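Local coordinates for protein (S)-ureidoglycine aminohydrolase (Escherichia coli, PDB 1RC6) that hydrolyses (S)-ureidoglycine to (S)-ureidoglycolate and ammonia in allantoin degradation, using manganese as its cofactor, at residues Q74-Y86 and Q128-E140. Numbering follows the deposited sequence.
Sequences QGFGGEGIETFLY and QIFLYKRRYVPVE
Glu82, Phe84 and Tyr86 pair with Arg134, Tyr132 and Phe130 as neighbouring antiparallel strands of the N-terminal cupin domain, a jelly-roll β-barrel. Backbone bonds run both ways within each pair, for example Glu82 N to Arg134 O at 3.0 Å, though Tyr132 N to Phe84 O is weak. A type II turn, Gly78 to Ile81, leads into strand 81-86; at its third position Gly80 suits the positive phi, and its O accepts a hydrogen bond from Tyr136 N.

Apolar contacts dominate around Leu85 and Leu131 on one face. Phe76, from the preceding loop, lays its ring over this face, and Leu131 CD1 sits above the ring centre as a CH-pi contact, 4.2 Å from the centroid; Lys133 offers its aliphatic CB to Phe76 CZ. Leu85 CD2 meets Ile129 CG1 at 3.5 Å, branched chains crossing at about a right angle.

On the other face, which packs against strand 179-186, polar groups mix with aromatics. Glu82 and Arg134 lie side by side, their flat ends 74° apart; OE1 is hydrogen-bonded to Tyr110 OH. Bent at chi3 (-63°), Arg134 turns NH1 to Tyr132 OH, 2.8 Å away in the guanidinium plane, and NH2 to Ser58 OG. Were this arginine an alanine, both hydroxyls would probably lose their guanidinium partners, and Glu82 OE2 its aliphatic neighbours. Without forming a salt bridge, OE2 touches Arg134 CG at 3.3 Å.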
loop_
_atom_site.group_PDB
_atom_site.type_symbol
_atom_site.label_atom_id
_atom_site.label_comp_id
_atom_site.label_asym_id
_atom_site.label_seq_id
_atom_site.Cartn_x
_atom_site.Cartn_y
_atom_site.Cartn_z
ATOM N N GLN A 74 7.313 14.486 -12.989
ATOM C CA GLN A 74 8.309 13.877 -13.839
ATOM C C GLN A 74 7.917 12.522 -14.393
ATOM O O GLN A 74 8.356 12.150 -15.469
ATOM C CB GLN A 74 9.610 13.746 -13.070
ATOM C CG GLN A 74 10.674 12.930 -13.766
ATOM C CD GLN A 74 11.960 12.888 -12.959
ATOM O OE1 GLN A 74 12.501 13.934 -12.587
ATOM N NE2 GLN A 74 12.454 11.682 -12.680
ATOM N N GLY A 75 7.089 11.785 -13.669
ATOM C CA GLY A 75 6.703 10.469 -14.136
ATOM C C GLY A 75 7.268 9.434 -13.182
ATOM O O GLY A 75 8.484 9.247 -13.108
ATOM N N PHE A 76 6.379 8.753 -12.464
ATOM C CA PHE A 76 6.772 7.765 -11.478
ATOM C C PHE A 76 7.236 6.404 -11.985
ATOM O O PHE A 76 8.311 5.926 -11.586
ATOM C CB PHE A 76 5.639 7.571 -10.466
ATOM C CG PHE A 76 5.922 6.518 -9.430
ATOM C CD1 PHE A 76 7.109 6.538 -8.704
ATOM C CD2 PHE A 76 4.996 5.508 -9.175
ATOM C CE1 PHE A 76 7.372 5.565 -7.733
ATOM C CE2 PHE A 76 5.246 4.532 -8.208
ATOM C CZ PHE A 76 6.435 4.559 -7.486
ATOM N N GLY A 77 6.453 5.769 -12.844
ATOM C CA GLY A 77 6.841 4.445 -13.325
ATOM C C GLY A 77 8.276 4.107 -13.749
ATOM O O GLY A 77 9.251 4.447 -13.085
ATOM N N GLY A 78 8.392 3.406 -14.877
ATOM C CA GLY A 78 9.686 2.996 -15.403
ATOM C C GLY A 78 9.497 1.777 -16.291
ATOM O O GLY A 78 8.471 1.099 -16.194
ATOM N N GLU A 79 10.465 1.483 -17.155
ATOM C CA GLU A 79 10.348 0.333 -18.052
ATOM C C GLU A 79 10.233 -0.998 -17.316
ATOM O O GLU A 79 11.019 -1.294 -16.417
ATOM C CB GLU A 79 11.537 0.280 -19.023
ATOM C CG GLU A 79 11.447 1.287 -20.164
ATOM C CD GLU A 79 10.175 1.119 -20.987
ATOM O OE1 GLU A 79 9.985 0.024 -21.560
ATOM O OE2 GLU A 79 9.368 2.078 -21.059
ATOM N N GLY A 80 9.250 -1.802 -17.715
ATOM C CA GLY A 80 9.042 -3.092 -17.081
ATOM C C GLY A 80 8.597 -2.975 -15.631
ATOM O O GLY A 80 8.583 -3.959 -14.892
ATOM N N ILE A 81 8.206 -1.772 -15.228
ATOM C CA ILE A 81 7.786 -1.514 -13.866
ATOM C C ILE A 81 6.318 -1.138 -13.798
ATOM O O ILE A 81 5.892 -0.222 -14.499
ATOM C CB ILE A 81 8.630 -0.372 -13.274
ATOM C CG1 ILE A 81 10.058 -0.875 -13.047
ATOM C CG2 ILE A 81 7.994 0.157 -11.998
ATOM C CD1 ILE A 81 10.994 0.184 -12.566
ATOM N N GLU A 82 5.546 -1.849 -12.976
ATOM C CA GLU A 82 4.125 -1.534 -12.812
ATOM C C GLU A 82 3.967 -0.753 -11.498
ATOM O O GLU A 82 4.735 -0.960 -10.551
ATOM C CB GLU A 82 3.275 -2.818 -12.797
ATOM C CG GLU A 82 3.605 -3.797 -11.686
ATOM C CD GLU A 82 2.875 -5.133 -11.836
ATOM O OE1 GLU A 82 1.701 -5.150 -12.290
ATOM O OE2 GLU A 82 3.466 -6.175 -11.485
ATOM N N THR A 83 2.989 0.149 -11.438
ATOM C CA THR A 83 2.797 0.954 -10.239
ATOM C C THR A 83 1.366 1.016 -9.792
ATOM O O THR A 83 0.461 0.687 -10.547
ATOM C CB THR A 83 3.277 2.394 -10.447
ATOM O OG1 THR A 83 2.479 3.012 -11.456
ATOM C CG2 THR A 83 4.734 2.415 -10.872
ATOM N N PHE A 84 1.167 1.456 -8.556
ATOM C CA PHE A 84 -0.168 1.568 -7.982
ATOM C C PHE A 84 -0.205 2.706 -6.977
ATOM O O PHE A 84 0.672 2.819 -6.121
ATOM C CB PHE A 84 -0.549 0.247 -7.301
ATOM C CG PHE A 84 -1.828 0.307 -6.519
ATOM C CD1 PHE A 84 -1.836 0.771 -5.214
ATOM C CD2 PHE A 84 -3.036 -0.083 -7.102
ATOM C CE1 PHE A 84 -3.026 0.852 -4.494
ATOM C CE2 PHE A 84 -4.235 -0.005 -6.389
ATOM C CZ PHE A 84 -4.229 0.463 -5.085
ATOM N N LEU A 85 -1.223 3.547 -7.073
ATOM C CA LEU A 85 -1.361 4.673 -6.168
ATOM C C LEU A 85 -2.714 4.627 -5.466
ATOM O O LEU A 85 -3.715 4.275 -6.072
ATOM C CB LEU A 85 -1.222 5.990 -6.946
ATOM C CG LEU A 85 -1.402 7.323 -6.199
ATOM C CD1 LEU A 85 -0.877 8.473 -7.043
ATOM C CD2 LEU A 85 -2.857 7.531 -5.852
ATOM N N TYR A 86 -2.737 4.984 -4.184
ATOM C CA TYR A 86 -3.973 4.993 -3.422
ATOM C C TYR A 86 -4.069 6.268 -2.589
ATOM O O TYR A 86 -3.182 6.577 -1.801
ATOM C CB TYR A 86 -4.043 3.782 -2.499
ATOM C CG TYR A 86 -5.250 3.794 -1.602
ATOM C CD1 TYR A 86 -6.444 3.216 -2.006
ATOM C CD2 TYR A 86 -5.216 4.442 -0.369
ATOM C CE1 TYR A 86 -7.585 3.282 -1.213
ATOM C CE2 TYR A 86 -6.349 4.519 0.435
ATOM C CZ TYR A 86 -7.534 3.940 0.004
ATOM O OH TYR A 86 -8.679 4.066 0.762
ATOM N N GLN A 128 -2.656 13.023 1.266
ATOM C CA GLN A 128 -1.763 11.911 1.553
ATOM C C GLN A 128 -1.947 10.732 0.610
ATOM O O GLN A 128 -3.060 10.286 0.358
ATOM C CB GLN A 128 -1.948 11.476 3.002
ATOM C CG GLN A 128 -1.146 10.266 3.390
ATOM C CD GLN A 128 -1.034 10.123 4.887
ATOM O OE1 GLN A 128 -0.210 10.788 5.509
ATOM N NE2 GLN A 128 -1.872 9.266 5.481
ATOM N N ILE A 129 -0.827 10.212 0.118
ATOM C CA ILE A 129 -0.839 9.111 -0.832
ATOM C C ILE A 129 -0.023 7.865 -0.436
ATOM O O ILE A 129 0.933 7.943 0.341
ATOM C CB ILE A 129 -0.374 9.671 -2.210
ATOM C CG1 ILE A 129 -1.460 9.401 -3.232
ATOM C CG2 ILE A 129 0.977 9.152 -2.613
ATOM C CD1 ILE A 129 -2.733 10.186 -2.934
ATOM N N PHE A 130 -0.433 6.710 -0.956
ATOM C CA PHE A 130 0.273 5.448 -0.718
ATOM C C PHE A 130 0.752 4.985 -2.086
ATOM O O PHE A 130 -0.055 4.818 -2.991
ATOM C CB PHE A 130 -0.652 4.383 -0.145
ATOM C CG PHE A 130 -0.014 3.022 -0.062
ATOM C CD1 PHE A 130 1.029 2.784 0.821
ATOM C CD2 PHE A 130 -0.417 1.999 -0.904
ATOM C CE1 PHE A 130 1.663 1.552 0.860
ATOM C CE2 PHE A 130 0.207 0.761 -0.880
ATOM C CZ PHE A 130 1.250 0.534 0.004
ATOM N N LEU A 131 2.055 4.777 -2.238
ATOM C CA LEU A 131 2.626 4.361 -3.516
ATOM C C LEU A 131 3.234 2.990 -3.476
ATOM O O LEU A 131 3.735 2.560 -2.440
ATOM C CB LEU A 131 3.695 5.345 -3.971
ATOM C CG LEU A 131 3.200 6.508 -4.823
ATOM C CD1 LEU A 131 4.387 7.371 -5.172
ATOM C CD2 LEU A 131 2.494 5.989 -6.087
ATOM N N TYR A 132 3.227 2.326 -4.630
ATOM C CA TYR A 132 3.751 0.981 -4.734
ATOM C C TYR A 132 4.252 0.693 -6.131
ATOM O O TYR A 132 3.655 1.131 -7.114
ATOM C CB TYR A 132 2.645 -0.006 -4.372
ATOM C CG TYR A 132 3.002 -1.467 -4.527
ATOM C CD1 TYR A 132 3.005 -2.077 -5.775
ATOM C CD2 TYR A 132 3.298 -2.253 -3.412
ATOM C CE1 TYR A 132 3.282 -3.444 -5.905
ATOM C CE2 TYR A 132 3.580 -3.613 -3.536
ATOM C CZ TYR A 132 3.563 -4.203 -4.780
ATOM O OH TYR A 132 3.769 -5.564 -4.894
ATOM N N LYS A 133 5.354 -0.041 -6.226
ATOM C CA LYS A 133 5.896 -0.396 -7.526
ATOM C C LYS A 133 6.624 -1.723 -7.424
ATOM O O LYS A 133 7.147 -2.064 -6.375
ATOM C CB LYS A 133 6.865 0.672 -8.026
ATOM C CG LYS A 133 8.186 0.725 -7.257
ATOM C CD LYS A 133 9.214 1.616 -7.948
ATOM C CE LYS A 133 10.498 1.678 -7.156
ATOM N NZ LYS A 133 11.554 2.482 -7.825
ATOM N N ARG A 134 6.639 -2.475 -8.517
ATOM C CA ARG A 134 7.335 -3.760 -8.575
ATOM C C ARG A 134 7.682 -4.034 -10.031
ATOM O O ARG A 134 7.167 -3.376 -10.932
ATOM C CB ARG A 134 6.463 -4.904 -8.039
ATOM C CG ARG A 134 5.341 -5.313 -8.948
ATOM C CD ARG A 134 4.535 -6.473 -8.387
ATOM N NE ARG A 134 5.324 -7.696 -8.247
ATOM C CZ ARG A 134 5.687 -8.212 -7.073
ATOM N NH1 ARG A 134 5.327 -7.613 -5.939
ATOM N NH2 ARG A 134 6.419 -9.315 -7.028
ATOM N N ARG A 135 8.567 -4.995 -10.258
ATOM C CA ARG A 135 8.953 -5.342 -11.608
ATOM C C ARG A 135 7.948 -6.372 -12.129
ATOM O O ARG A 135 7.857 -7.496 -11.625
ATOM C CB ARG A 135 10.385 -5.884 -11.621
ATOM C CG ARG A 135 10.931 -6.175 -13.007
ATOM C CD ARG A 135 12.410 -5.818 -13.092
ATOM N NE ARG A 135 13.223 -6.486 -12.072
ATOM C CZ ARG A 135 14.521 -6.259 -11.875
ATOM N NH1 ARG A 135 15.169 -5.376 -12.626
ATOM N NH2 ARG A 135 15.175 -6.912 -10.922
ATOM N N TYR A 136 7.177 -5.968 -13.127
ATOM C CA TYR A 136 6.165 -6.832 -13.710
ATOM C C TYR A 136 6.681 -8.112 -14.382
ATOM O O TYR A 136 7.728 -8.114 -15.035
ATOM C CB TYR A 136 5.340 -6.040 -14.713
ATOM C CG TYR A 136 4.328 -6.878 -15.442
ATOM C CD1 TYR A 136 4.583 -7.352 -16.728
ATOM C CD2 TYR A 136 3.128 -7.226 -14.836
ATOM C CE1 TYR A 136 3.659 -8.156 -17.391
ATOM C CE2 TYR A 136 2.193 -8.032 -15.484
ATOM C CZ TYR A 136 2.463 -8.494 -16.760
ATOM O OH TYR A 136 1.531 -9.287 -17.401
ATOM N N VAL A 137 5.933 -9.200 -14.221
ATOM C CA VAL A 137 6.325 -10.465 -14.826
ATOM C C VAL A 137 5.362 -10.884 -15.924
ATOM O O VAL A 137 4.234 -11.320 -15.668
ATOM C CB VAL A 137 6.414 -11.583 -13.793
ATOM C CG1 VAL A 137 6.688 -12.896 -14.497
ATOM C CG2 VAL A 137 7.520 -11.277 -12.812
ATOM N N PRO A 138 5.806 -10.760 -17.177
ATOM C CA PRO A 138 4.993 -11.116 -18.337
ATOM C C PRO A 138 4.816 -12.609 -18.497
ATOM O O PRO A 138 5.664 -13.392 -18.085
ATOM C CB PRO A 138 5.763 -10.490 -19.491
ATOM C CG PRO A 138 7.184 -10.652 -19.051
ATOM C CD PRO A 138 7.121 -10.236 -17.598
ATOM N N VAL A 139 3.695 -12.981 -19.096
ATOM C CA VAL A 139 3.359 -14.366 -19.355
ATOM C C VAL A 139 2.796 -14.442 -20.779
ATOM O O VAL A 139 2.099 -13.531 -21.224
ATOM C CB VAL A 139 2.301 -14.867 -18.349
ATOM C CG1 VAL A 139 1.018 -14.095 -18.524
ATOM C CG2 VAL A 139 2.043 -16.345 -18.546
ATOM N N GLU A 140 3.102 -15.520 -21.493
ATOM C CA GLU A 140 2.630 -15.694 -22.866
ATOM C C GLU A 140 1.116 -15.559 -23.010
ATOM O O GLU A 140 0.346 -16.211 -22.298
ATOM C CB GLU A 140 3.062 -17.061 -23.409
ATOM C CG GLU A 140 4.576 -17.284 -23.412
ATOM C CD GLU A 140 5.288 -16.588 -24.578
ATOM O OE1 GLU A 140 4.882 -15.454 -24.936
ATOM O OE2 GLU A 140 6.261 -17.170 -25.129
#